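Local coordinates for protein ULam111 (Flavobacterium sp., PDB 5WUT) that hydrolyses the glycosidic bonds of laminarin, probably the beta-1,3-glucosidic ones, as a family 16 glycoside hydrolase with a beta-jelly-roll fold, at residues V111-C116 against A140-T145; Y182-T187 against A192-D197; S106-K109 against Q115-E118; S135-T138 against N144-N147. All blocks are in the same frame, centred on the assembly; numbering follows the deposited sequence.

Contact 1: V111-C116 against A140-T145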
loop_
_atom_site.group_PDB
_atom_site.type_symbol
_atom_site.label_atom_id
_atom_site.label_comp_id
_atom_site.label_asym_id
_atom_site.label_seq_id
_atom_site.Cartn_x
_atom_site.Cartn_y
_atom_site.Cartn_z
ATOM N N VAL A 111 23.709 -23.388 -11.943
ATOM C CA VAL A 111 22.517 -24.192 -11.671
ATOM C C VAL A 111 21.345 -23.864 -12.590
ATOM O O VAL A 111 20.376 -24.621 -12.648
ATOM C CB VAL A 111 22.040 -24.042 -10.198
ATOM C CG1 VAL A 111 23.179 -24.311 -9.236
ATOM C CG2 VAL A 111 21.438 -22.659 -9.957
ATOM N N GLY A 112 21.441 -22.759 -13.325
ATOM C CA GLY A 112 20.382 -22.350 -14.231
ATOM C C GLY A 112 19.154 -21.775 -13.536
ATOM O O GLY A 112 19.080 -21.724 -12.314
ATOM N N TRP A 113 18.220 -21.288 -14.344
ATOM C CA TRP A 113 16.890 -20.881 -13.900
ATOM C C TRP A 113 15.966 -22.075 -14.105
ATOM O O TRP A 113 16.054 -22.733 -15.138
ATOM C CB TRP A 113 16.411 -19.657 -14.697
ATOM C CG TRP A 113 15.084 -19.087 -14.271
ATOM C CD1 TRP A 113 14.886 -18.018 -13.454
ATOM C CD2 TRP A 113 13.781 -19.551 -14.646
ATOM N NE1 TRP A 113 13.543 -17.793 -13.280
ATOM C CE2 TRP A 113 12.840 -18.715 -14.012
ATOM C CE3 TRP A 113 13.317 -20.591 -15.463
ATOM C CZ2 TRP A 113 11.462 -18.882 -14.165
ATOM C CZ3 TRP A 113 11.932 -20.758 -15.616
ATOM C CH2 TRP A 113 11.026 -19.911 -14.962
ATOM N N PRO A 114 15.057 -22.349 -13.155
ATOM C CA PRO A 114 14.705 -21.553 -11.977
ATOM C C PRO A 114 15.416 -21.910 -10.685
ATOM O O PRO A 114 15.088 -21.312 -9.667
ATOM C CB PRO A 114 13.217 -21.852 -11.820
ATOM C CG PRO A 114 13.143 -23.308 -12.173
ATOM C CD PRO A 114 14.105 -23.463 -13.340
ATOM N N GLN A 115 16.355 -22.848 -10.696
ATOM C CA GLN A 115 16.987 -23.264 -9.444
ATOM C C GLN A 115 17.686 -22.097 -8.755
ATOM O O GLN A 115 17.732 -22.019 -7.523
ATOM C CB GLN A 115 17.982 -24.405 -9.696
ATOM C CG GLN A 115 18.709 -24.908 -8.450
ATOM C CD GLN A 115 17.826 -25.744 -7.541
ATOM O OE1 GLN A 115 16.830 -26.327 -7.977
ATOM N NE2 GLN A 115 18.193 -25.811 -6.262
ATOM N N CYS A 116 18.211 -21.178 -9.557
ATOM C CA CYS A 116 18.950 -20.028 -9.037
ATOM C C CYS A 116 18.060 -19.089 -8.234
ATOM O O CYS A 116 18.542 -18.347 -7.383
ATOM C CB CYS A 116 19.597 -19.244 -10.181
ATOM S SG CYS A 116 18.414 -18.568 -11.366
ATOM N N ALA A 140 10.651 -24.936 -6.742
ATOM C CA ALA A 140 9.361 -25.319 -6.172
ATOM C C ALA A 140 8.161 -24.696 -6.902
ATOM O O ALA A 140 7.115 -25.335 -7.026
ATOM C CB ALA A 140 9.317 -24.951 -4.670
ATOM N N SER A 141 8.295 -23.452 -7.364
ATOM C CA SER A 141 7.231 -22.794 -8.122
ATOM C C SER A 141 7.811 -21.728 -9.049
ATOM O O SER A 141 8.435 -20.777 -8.593
ATOM C CB SER A 141 6.184 -22.165 -7.187
ATOM O OG SER A 141 5.014 -21.833 -7.928
ATOM N N HIS A 142 7.609 -21.896 -10.347
ATOM C CA HIS A 142 8.184 -20.993 -11.344
ATOM C C HIS A 142 7.303 -20.892 -12.579
ATOM O O HIS A 142 6.520 -21.787 -12.859
ATOM C CB HIS A 142 9.575 -21.481 -11.759
ATOM C CG HIS A 142 9.608 -22.921 -12.172
ATOM N ND1 HIS A 142 9.839 -23.940 -11.271
ATOM C CD2 HIS A 142 9.405 -23.520 -13.370
ATOM C CE1 HIS A 142 9.806 -25.099 -11.902
ATOM N NE2 HIS A 142 9.539 -24.874 -13.175
ATOM N N GLY A 143 7.473 -19.813 -13.335
ATOM C CA GLY A 143 6.681 -19.583 -14.529
ATOM C C GLY A 143 5.337 -19.056 -14.077
ATOM O O GLY A 143 5.209 -17.876 -13.748
ATOM N N ASN A 144 4.335 -19.928 -14.059
ATOM C CA ASN A 144 3.049 -19.568 -13.464
ATOM C C ASN A 144 3.134 -19.822 -11.967
ATOM O O ASN A 144 2.467 -20.691 -11.405
ATOM C CB ASN A 144 1.883 -20.334 -14.108
ATOM C CG ASN A 144 2.148 -21.821 -14.228
ATOM O OD1 ASN A 144 3.285 -22.251 -14.429
ATOM N ND2 ASN A 144 1.092 -22.617 -14.119
ATOM N N THR A 145 3.989 -19.041 -11.325
ATOM C CA THR A 145 4.320 -19.265 -9.934
ATOM C C THR A 145 3.136 -19.005 -9.014
ATOM O O THR A 145 2.325 -18.099 -9.244
ATOM C CB THR A 145 5.529 -18.383 -9.509
ATOM O OG1 THR A 145 5.817 -18.594 -8.122
ATOM C CG2 THR A 145 5.237 -16.904 -9.729
#
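His142 packs against Trp113 and Pro114 where two surface loops of the beta-jelly roll meet, one leading from helix 108-111 into strand 118-123, the other linking strands 131-137 and 148-152. Of the three, His142 buries most, 60 Å². Its CG stands between the backbone N and the carbonyl carbon (chi1 51°), which sets the imidazole on Pro114: Pro114 CG is 3.6 Å from the centroid of the His142 ring and 17° off the ring normal, a CH-pi contact displaced toward the rim. Trp113 is met by His142 CB, 3.9 Å from Trp113 CH2, and by an offset edge-to-face pair in which the imidazole turns its edge to the face of the indole six-membered ring, with the planes at 78° and the Trp113 and His142 centroids 5.7 Å apart. The cis peptide between Trp113 and Pro114 folds the proline back, putting Pro114 CB 3.7 Å above the plane of the Trp113 ring. Polar bonds to residues outside the two segments restrain both aromatic groups: His142 ND1 is bonded to Thr138 O, and Trp113 NE1 to Glu118 OE1. Replacing His142 with an alanine would probably open a gap over Pro114 CG, take the imidazole edge from the indole face and leave Thr138 O without this side-chain mate. At the far end of Trp113, CH2 comes 3.9 Å from Gly143 N, which lies at the ring edge, close to the indole plane.

Contact 2: Y182-T187 against A192-D197; sequences YTFNPT and AIWPYD
Phe184 and Pro186, at the end of strand 179-184 of the jelly roll and just past it, meet Ile193 and Trp194 through apolar contacts. Pro186 CG touches both partners, approaching Ile193 CG2 to 3.6 Å and Trp194 CE3 to 3.9 Å. Phe184 CD2 reaches the indole at its edge, close to the indole plane, 3.8 Å from Trp194 CZ3, while Ile193 O lies in the phenyl plane at its edge, 3.9 Å from Phe184 CE2. The indole extends to these partners because its CG is anti to the backbone N (chi1 -174°). Within 182-187, Pro186 CD sits over the centre of the Phe184 ring.

The polar interaction lies on the indole's nitrogen side. Trp194 NE1 donates to Asp197 OD1 at 3.0 Å, with an N-H...O angle of 158°; the acceptor lies in the indole plane, yet the bond arrives from above the carboxylate plane. Asp197 OD1 is also bonded to Tyr82 OH, and Lys189 makes a cation-pi contact with Trp194. A leucine in place of Trp194 would probably give up much of the packing on Phe184 and Pro186 and deprive Asp197 of this donor and Lys189 of its aromatic partner.

Strand 131-137 flanks the contact, with Leu136 touching both Phe184 and Tyr196, while strand 172-176 pairs antiparallel with strand 179-184.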
loop_
_atom_site.group_PDB
_atom_site.type_symbol
_atom_site.label_atom_id
_atom_site.label_comp_id
_atom_site.label_asym_id
_atom_site.label_seq_id
_atom_site.Cartn_x
_atom_site.Cartn_y
_atom_site.Cartn_z
ATOM N N TYR A 182 3.047 -7.944 0.272
ATOM C CA TYR A 182 3.217 -9.385 0.088
ATOM C C TYR A 182 4.401 -9.883 0.908
ATOM O O TYR A 182 5.443 -9.221 0.972
ATOM C CB TYR A 182 3.417 -9.727 -1.402
ATOM C CG TYR A 182 3.719 -11.183 -1.700
ATOM C CD1 TYR A 182 2.892 -12.206 -1.231
ATOM C CD2 TYR A 182 4.811 -11.531 -2.483
ATOM C CE1 TYR A 182 3.180 -13.540 -1.498
ATOM C CE2 TYR A 182 5.093 -12.860 -2.770
ATOM C CZ TYR A 182 4.276 -13.853 -2.279
ATOM O OH TYR A 182 4.590 -15.170 -2.551
ATOM N N THR A 183 4.238 -11.050 1.525
ATOM C CA THR A 183 5.304 -11.672 2.294
ATOM C C THR A 183 5.445 -13.142 1.910
ATOM O O THR A 183 4.455 -13.871 1.834
ATOM C CB THR A 183 5.045 -11.576 3.813
ATOM O OG1 THR A 183 5.029 -10.202 4.217
ATOM C CG2 THR A 183 6.122 -12.320 4.581
ATOM N N PHE A 184 6.673 -13.573 1.649
ATOM C CA PHE A 184 6.956 -14.985 1.416
ATOM C C PHE A 184 7.880 -15.438 2.531
ATOM O O PHE A 184 8.980 -14.900 2.709
ATOM C CB PHE A 184 7.582 -15.203 0.026
ATOM C CG PHE A 184 7.904 -16.644 -0.294
ATOM C CD1 PHE A 184 6.907 -17.605 -0.313
ATOM C CD2 PHE A 184 9.204 -17.019 -0.617
ATOM C CE1 PHE A 184 7.202 -18.933 -0.618
ATOM C CE2 PHE A 184 9.510 -18.338 -0.928
ATOM C CZ PHE A 184 8.504 -19.295 -0.932
ATOM N N ASN A 185 7.402 -16.394 3.319
ATOM C CA ASN A 185 8.145 -16.898 4.460
ATOM C C ASN A 185 7.825 -18.365 4.657
ATOM O O ASN A 185 7.053 -18.727 5.547
ATOM C CB ASN A 185 7.799 -16.096 5.721
ATOM C CG ASN A 185 8.617 -16.517 6.931
ATOM O OD1 ASN A 185 9.310 -17.532 6.907
ATOM N ND2 ASN A 185 8.538 -15.729 7.999
ATOM N N PRO A 186 8.402 -19.219 3.819
ATOM C CA PRO A 186 8.141 -20.653 3.982
ATOM C C PRO A 186 8.864 -21.239 5.189
ATOM O O PRO A 186 9.988 -20.854 5.479
ATOM C CB PRO A 186 8.677 -21.249 2.681
ATOM C CG PRO A 186 9.740 -20.277 2.225
ATOM C CD PRO A 186 9.231 -18.924 2.635
ATOM N N THR A 187 8.232 -22.193 5.863
ATOM C CA THR A 187 8.817 -22.783 7.057
ATOM C C THR A 187 9.889 -23.788 6.648
ATOM O O THR A 187 10.864 -24.007 7.365
ATOM C CB THR A 187 7.752 -23.471 7.924
ATOM O OG1 THR A 187 7.007 -24.387 7.115
ATOM C CG2 THR A 187 6.802 -22.433 8.513
ATOM N N ALA A 192 15.252 -25.783 -3.095
ATOM C CA ALA A 192 14.180 -25.792 -4.087
ATOM C C ALA A 192 13.126 -24.746 -3.754
ATOM O O ALA A 192 12.574 -24.098 -4.641
ATOM C CB ALA A 192 13.545 -27.179 -4.182
ATOM N N ILE A 193 12.851 -24.589 -2.464
ATOM C CA ILE A 193 11.856 -23.632 -1.988
ATOM C C ILE A 193 12.477 -22.257 -1.759
ATOM O O ILE A 193 11.851 -21.223 -2.010
ATOM C CB ILE A 193 11.215 -24.158 -0.689
ATOM C CG1 ILE A 193 10.351 -25.370 -1.016
ATOM C CG2 ILE A 193 10.382 -23.091 0.010
ATOM C CD1 ILE A 193 9.894 -26.133 0.195
ATOM N N TRP A 194 13.731 -22.257 -1.322
ATOM C CA TRP A 194 14.386 -21.030 -0.875
ATOM C C TRP A 194 15.826 -20.955 -1.345
ATOM O O TRP A 194 16.752 -21.265 -0.589
ATOM C CB TRP A 194 14.324 -20.943 0.658
ATOM C CG TRP A 194 14.827 -19.654 1.264
ATOM C CD1 TRP A 194 16.079 -19.411 1.747
ATOM C CD2 TRP A 194 14.070 -18.457 1.495
ATOM N NE1 TRP A 194 16.156 -18.134 2.257
ATOM C CE2 TRP A 194 14.935 -17.528 2.108
ATOM C CE3 TRP A 194 12.750 -18.080 1.236
ATOM C CZ2 TRP A 194 14.523 -16.242 2.468
ATOM C CZ3 TRP A 194 12.341 -16.805 1.595
ATOM C CH2 TRP A 194 13.231 -15.900 2.202
ATOM N N PRO A 195 16.020 -20.561 -2.608
ATOM C CA PRO A 195 17.367 -20.337 -3.134
ATOM C C PRO A 195 17.896 -18.951 -2.764
ATOM O O PRO A 195 18.752 -18.436 -3.481
ATOM C CB PRO A 195 17.165 -20.438 -4.645
ATOM C CG PRO A 195 15.749 -19.915 -4.835
ATOM C CD PRO A 195 14.992 -20.466 -3.662
ATOM N N TYR A 196 17.383 -18.352 -1.693
ATOM C CA TYR A 196 17.649 -16.939 -1.437
ATOM C C TYR A 196 18.710 -16.655 -0.368
ATOM O O TYR A 196 18.767 -15.543 0.155
ATOM C CB TYR A 196 16.330 -16.234 -1.072
ATOM C CG TYR A 196 15.332 -16.349 -2.207
ATOM C CD1 TYR A 196 15.551 -15.687 -3.407
ATOM C CD2 TYR A 196 14.203 -17.143 -2.098
ATOM C CE1 TYR A 196 14.669 -15.801 -4.467
ATOM C CE2 TYR A 196 13.301 -17.264 -3.168
ATOM C CZ TYR A 196 13.545 -16.582 -4.350
ATOM O OH TYR A 196 12.679 -16.700 -5.413
ATOM N N ASP A 197 19.546 -17.649 -0.054
ATOM C CA ASP A 197 20.685 -17.437 0.832
ATOM C C ASP A 197 21.977 -17.413 0.024
ATOM O O ASP A 197 22.917 -18.178 0.267
ATOM C CB ASP A 197 20.736 -18.516 1.921
ATOM C CG ASP A 197 19.491 -18.530 2.789
ATOM O OD1 ASP A 197 18.963 -17.444 3.106
ATOM O OD2 ASP A 197 19.062 -19.636 3.174
#

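Contact 3: S106-K109 against Q115-E118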
loop_
_atom_site.group_PDB
_atom_site.type_symbol
_atom_site.label_atom_id
_atom_site.label_comp_id
_atom_site.label_asym_id
_atom_site.label_seq_id
_atom_site.Cartn_x
_atom_site.Cartn_y
_atom_site.Cartn_z
ATOM N N SER A 106 22.879 -15.419 -8.017
ATOM C CA SER A 106 24.248 -15.355 -8.526
ATOM C C SER A 106 24.714 -16.665 -9.184
ATOM O O SER A 106 25.518 -16.658 -10.132
ATOM C CB SER A 106 25.201 -14.988 -7.390
ATOM O OG SER A 106 26.523 -14.819 -7.879
ATOM N N ASN A 107 24.203 -17.789 -8.694
ATOM C CA ASN A 107 24.643 -19.089 -9.200
ATOM C C ASN A 107 23.943 -19.534 -10.487
ATOM O O ASN A 107 24.043 -20.699 -10.870
ATOM C CB ASN A 107 24.462 -20.163 -8.119
ATOM C CG ASN A 107 23.005 -20.365 -7.721
ATOM O OD1 ASN A 107 22.115 -19.675 -8.213
ATOM N ND2 ASN A 107 22.759 -21.331 -6.839
ATOM N N ILE A 108 23.262 -18.616 -11.173
ATOM C CA ILE A 108 22.519 -18.977 -12.379
ATOM C C ILE A 108 23.409 -19.636 -13.450
ATOM O O ILE A 108 22.939 -20.492 -14.199
ATOM C CB ILE A 108 21.794 -17.741 -12.982
ATOM C CG1 ILE A 108 20.852 -18.148 -14.126
ATOM C CG2 ILE A 108 22.791 -16.678 -13.431
ATOM C CD1 ILE A 108 19.990 -17.013 -14.650
ATOM N N LYS A 109 24.686 -19.281 -13.516
ATOM C CA LYS A 109 25.498 -19.873 -14.576
ATOM C C LYS A 109 25.919 -21.301 -14.259
ATOM O O LYS A 109 26.341 -22.017 -15.160
ATOM C CB LYS A 109 26.742 -19.034 -14.871
ATOM C CG LYS A 109 26.451 -17.650 -15.426
ATOM C CD LYS A 109 27.707 -17.041 -16.043
ATOM C CE LYS A 109 27.369 -15.902 -16.996
ATOM N NZ LYS A 109 25.991 -16.016 -17.571
ATOM N N GLN A 115 16.355 -22.848 -10.696
ATOM C CA GLN A 115 16.987 -23.264 -9.444
ATOM C C GLN A 115 17.686 -22.097 -8.755
ATOM O O GLN A 115 17.732 -22.019 -7.523
ATOM C CB GLN A 115 17.982 -24.405 -9.696
ATOM C CG GLN A 115 18.709 -24.908 -8.450
ATOM C CD GLN A 115 17.826 -25.744 -7.541
ATOM O OE1 GLN A 115 16.830 -26.327 -7.977
ATOM N NE2 GLN A 115 18.193 -25.811 -6.262
ATOM N N CYS A 116 18.211 -21.178 -9.557
ATOM C CA CYS A 116 18.950 -20.028 -9.037
ATOM C C CYS A 116 18.060 -19.089 -8.234
ATOM O O CYS A 116 18.542 -18.347 -7.383
ATOM C CB CYS A 116 19.597 -19.244 -10.181
ATOM S SG CYS A 116 18.414 -18.568 -11.366
ATOM N N GLY A 117 16.761 -19.122 -8.504
ATOM C CA GLY A 117 15.848 -18.194 -7.859
ATOM C C GLY A 117 15.707 -16.849 -8.563
ATOM O O GLY A 117 16.633 -16.357 -9.235
ATOM N N GLU A 118 14.534 -16.240 -8.389
ATOM C CA GLU A 118 14.210 -14.962 -9.004
ATOM C C GLU A 118 13.334 -14.164 -8.053
ATOM O O GLU A 118 12.451 -14.736 -7.407
ATOM C CB GLU A 118 13.492 -15.185 -10.341
ATOM C CG GLU A 118 12.958 -13.913 -11.008
ATOM C CD GLU A 118 12.258 -14.172 -12.338
ATOM O OE1 GLU A 118 12.507 -15.220 -12.973
ATOM O OE2 GLU A 118 11.453 -13.325 -12.755
HETATM O O HOH W 1 20.051 -22.098 -6.018
#
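The connection through helix 108-111, between the antiparallel jelly-roll strands 97-105 and 118-123, is closed by Asn107 and Ile108 packing on Cys116. The second of these strands carries the Glu-Ile-Asp-Ile-Leu-Glu sequence, which matches the active-site signature of family 16, so the contact lies just before the strand that carries it. The two backbones are close, with Ile108 CA and Cys116 CA 5.0 Å apart. Cys116 directs its CB toward the helix start, where it lies 3.7 Å from Ile108 CA. Its sulfur sits between its own backbone N and carbonyl carbon (chi1 61°), which brings it alongside the isoleucine chain: Cys116 SG is 3.7 Å from Ile108 CG1. The sulfur thus takes part in apolar packing, to which Leu104 of strand 97-105 also contributes.

Asn107 occupies the N-cap position, but its side chain makes no capping bond. The amide instead reaches across: Asn107 OD1 comes within 3.2 Å of Cys116 CB and is hydrogen-bonded to Gln198 NE2. The other amide atom works through water, Asn107 ND2 donating to water 1 at 2.9 Å, and the same water donating to Gln115 O at 2.8 Å. Beyond Cys116, the backbone of Gly117 pairs with that of Gly105.

Chemically the contact is divided: carbon and sulfur carry the packing between Ile108 and Cys116, while both polar atoms of the Asn107 amide are engaged. With Gln198 on OD1 and the water on ND2, the orientation of that amide is likely to be well fixed.

Contact 4: S135-T138 against N144-N147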
loop_
_atom_site.group_PDB
_atom_site.type_symbol
_atom_site.label_atom_id
_atom_site.label_comp_id
_atom_site.label_asym_id
_atom_site.label_seq_id
_atom_site.Cartn_x
_atom_site.Cartn_y
_atom_site.Cartn_z
ATOM N N SER A 135 6.512 -11.196 -6.989
ATOM C CA SER A 135 6.597 -12.647 -7.165
ATOM C C SER A 135 7.968 -13.216 -6.877
ATOM O O SER A 135 8.978 -12.500 -6.888
ATOM C CB SER A 135 6.229 -13.053 -8.595
ATOM O OG SER A 135 5.134 -12.316 -9.107
ATOM N N LEU A 136 7.977 -14.531 -6.683
ATOM C CA LEU A 136 9.196 -15.344 -6.596
ATOM C C LEU A 136 9.109 -16.469 -7.615
ATOM O O LEU A 136 8.034 -16.995 -7.847
ATOM C CB LEU A 136 9.384 -15.957 -5.208
ATOM C CG LEU A 136 9.673 -15.055 -4.008
ATOM C CD1 LEU A 136 10.730 -13.992 -4.269
ATOM C CD2 LEU A 136 8.388 -14.443 -3.525
ATOM N N HIS A 137 10.241 -16.827 -8.217
ATOM C CA HIS A 137 10.338 -18.029 -9.043
ATOM C C HIS A 137 11.466 -18.881 -8.499
ATOM O O HIS A 137 12.563 -18.376 -8.220
ATOM C CB HIS A 137 10.604 -17.691 -10.507
ATOM C CG HIS A 137 9.523 -16.877 -11.125
ATOM N ND1 HIS A 137 8.535 -17.429 -11.912
ATOM C CD2 HIS A 137 9.249 -15.555 -11.041
ATOM C CE1 HIS A 137 7.710 -16.475 -12.303
ATOM N NE2 HIS A 137 8.120 -15.329 -11.784
ATOM N N THR A 138 11.175 -20.160 -8.296
ATOM C CA THR A 138 12.111 -21.120 -7.716
ATOM C C THR A 138 11.861 -22.482 -8.357
ATOM O O THR A 138 10.890 -22.646 -9.090
ATOM C CB THR A 138 11.911 -21.258 -6.201
ATOM O OG1 THR A 138 10.607 -21.795 -5.968
ATOM C CG2 THR A 138 11.996 -19.918 -5.503
ATOM N N ASN A 144 4.335 -19.928 -14.059
ATOM C CA ASN A 144 3.049 -19.568 -13.464
ATOM C C ASN A 144 3.134 -19.822 -11.967
ATOM O O ASN A 144 2.467 -20.691 -11.405
ATOM C CB ASN A 144 1.883 -20.334 -14.108
ATOM C CG ASN A 144 2.148 -21.821 -14.228
ATOM O OD1 ASN A 144 3.285 -22.251 -14.429
ATOM N ND2 ASN A 144 1.092 -22.617 -14.119
ATOM N N THR A 145 3.989 -19.041 -11.325
ATOM C CA THR A 145 4.320 -19.265 -9.934
ATOM C C THR A 145 3.136 -19.005 -9.014
ATOM O O THR A 145 2.325 -18.099 -9.244
ATOM C CB THR A 145 5.529 -18.383 -9.509
ATOM O OG1 THR A 145 5.817 -18.594 -8.122
ATOM C CG2 THR A 145 5.237 -16.904 -9.729
ATOM N N ILE A 146 3.033 -19.804 -7.961
ATOM C CA ILE A 146 1.974 -19.566 -6.988
ATOM C C ILE A 146 2.415 -18.552 -5.945
ATOM O O ILE A 146 1.581 -18.045 -5.183
ATOM C CB ILE A 146 1.543 -20.840 -6.254
ATOM C CG1 ILE A 146 2.697 -21.382 -5.405
ATOM C CG2 ILE A 146 1.021 -21.855 -7.252
ATOM C CD1 ILE A 146 2.268 -21.987 -4.097
ATOM N N ASN A 147 3.721 -18.277 -5.891
ATOM C CA ASN A 147 4.250 -17.313 -4.924
ATOM C C ASN A 147 4.270 -15.929 -5.560
ATOM O O ASN A 147 5.297 -15.407 -6.036
ATOM C CB ASN A 147 5.626 -17.747 -4.411
ATOM C CG ASN A 147 5.557 -19.059 -3.653
ATOM O OD1 ASN A 147 4.713 -19.228 -2.765
ATOM N ND2 ASN A 147 6.401 -20.003 -4.025
HETATM O O HOH W 2 8.433 -19.574 -5.948
#
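Thr145 lays its methyl group over one face of the His137 imidazole and turns its hydroxyl to the backbone of Leu136, in the connection that follows jelly-roll strand 131-137 and precedes its antiparallel partner 148-152. The two side chains cross at about a right angle. Thr145 CG2 is 3.9 Å from the centroid of the His137 ring and 26° off the normal, a CH-pi contact set toward the rim. The ring is also held by its nitrogen, since His137 ND1 is hydrogen-bonded to Gly143 N.

The torsion of Thr145 separates its two branches: OG1 stands anti to the backbone N (chi1 178°), while CG2 falls between N and the carbonyl carbon. Thr145 OG1 can therefore donate to Leu136 O at 2.7 Å, nearly along the C=O axis at 169°, while the methyl stays on the imidazole. Thr145 OG1 also accepts from Asn147 N at 3.1 Å, forming an ST turn, so the hydroxyl both donates to the strand and holds the returning chain.

That chain is tied back to the strand at Asn147. Leu136 N donates to Asn147 O at 2.9 Å, and Ser135 CA approaches this carbonyl oxygen to 3.3 Å in a CA-H...O contact, giving the acceptor two neighbours from the strand. Leu136 CB and Asn147 CB lie 4.2 Å apart beside these bonds. The asparagine amide is linked to the strand by water 2, which accepts from Asn147 ND2 at 2.8 Å and donates a weak bond of 3.2 Å to Leu136 O.

Along the chain, contact 3 closes the connection before strand 118-123, contact 4 the one between strands 131-137 and 148-152, and contact 2 the one after strand 179-184. Contact 1 ties the first two connections together, sharing Gln115 and Cys116 with contact 3 and Asn144 and Thr145 with contact 4. Its centre lies about 8 Å from that of contact 4, 9 Å from contact 3 and 12 Å from contact 2. Ala140 N to Ala192 O, 3.0 Å, probably bonds contact 1 to contact 2, and Tyr196 OH to Glu118 O, 2.8 Å, probably bonds contact 2 to contact 3. The four contacts thus join neighbouring loops of the jelly roll, beside the strand bearing the family signature.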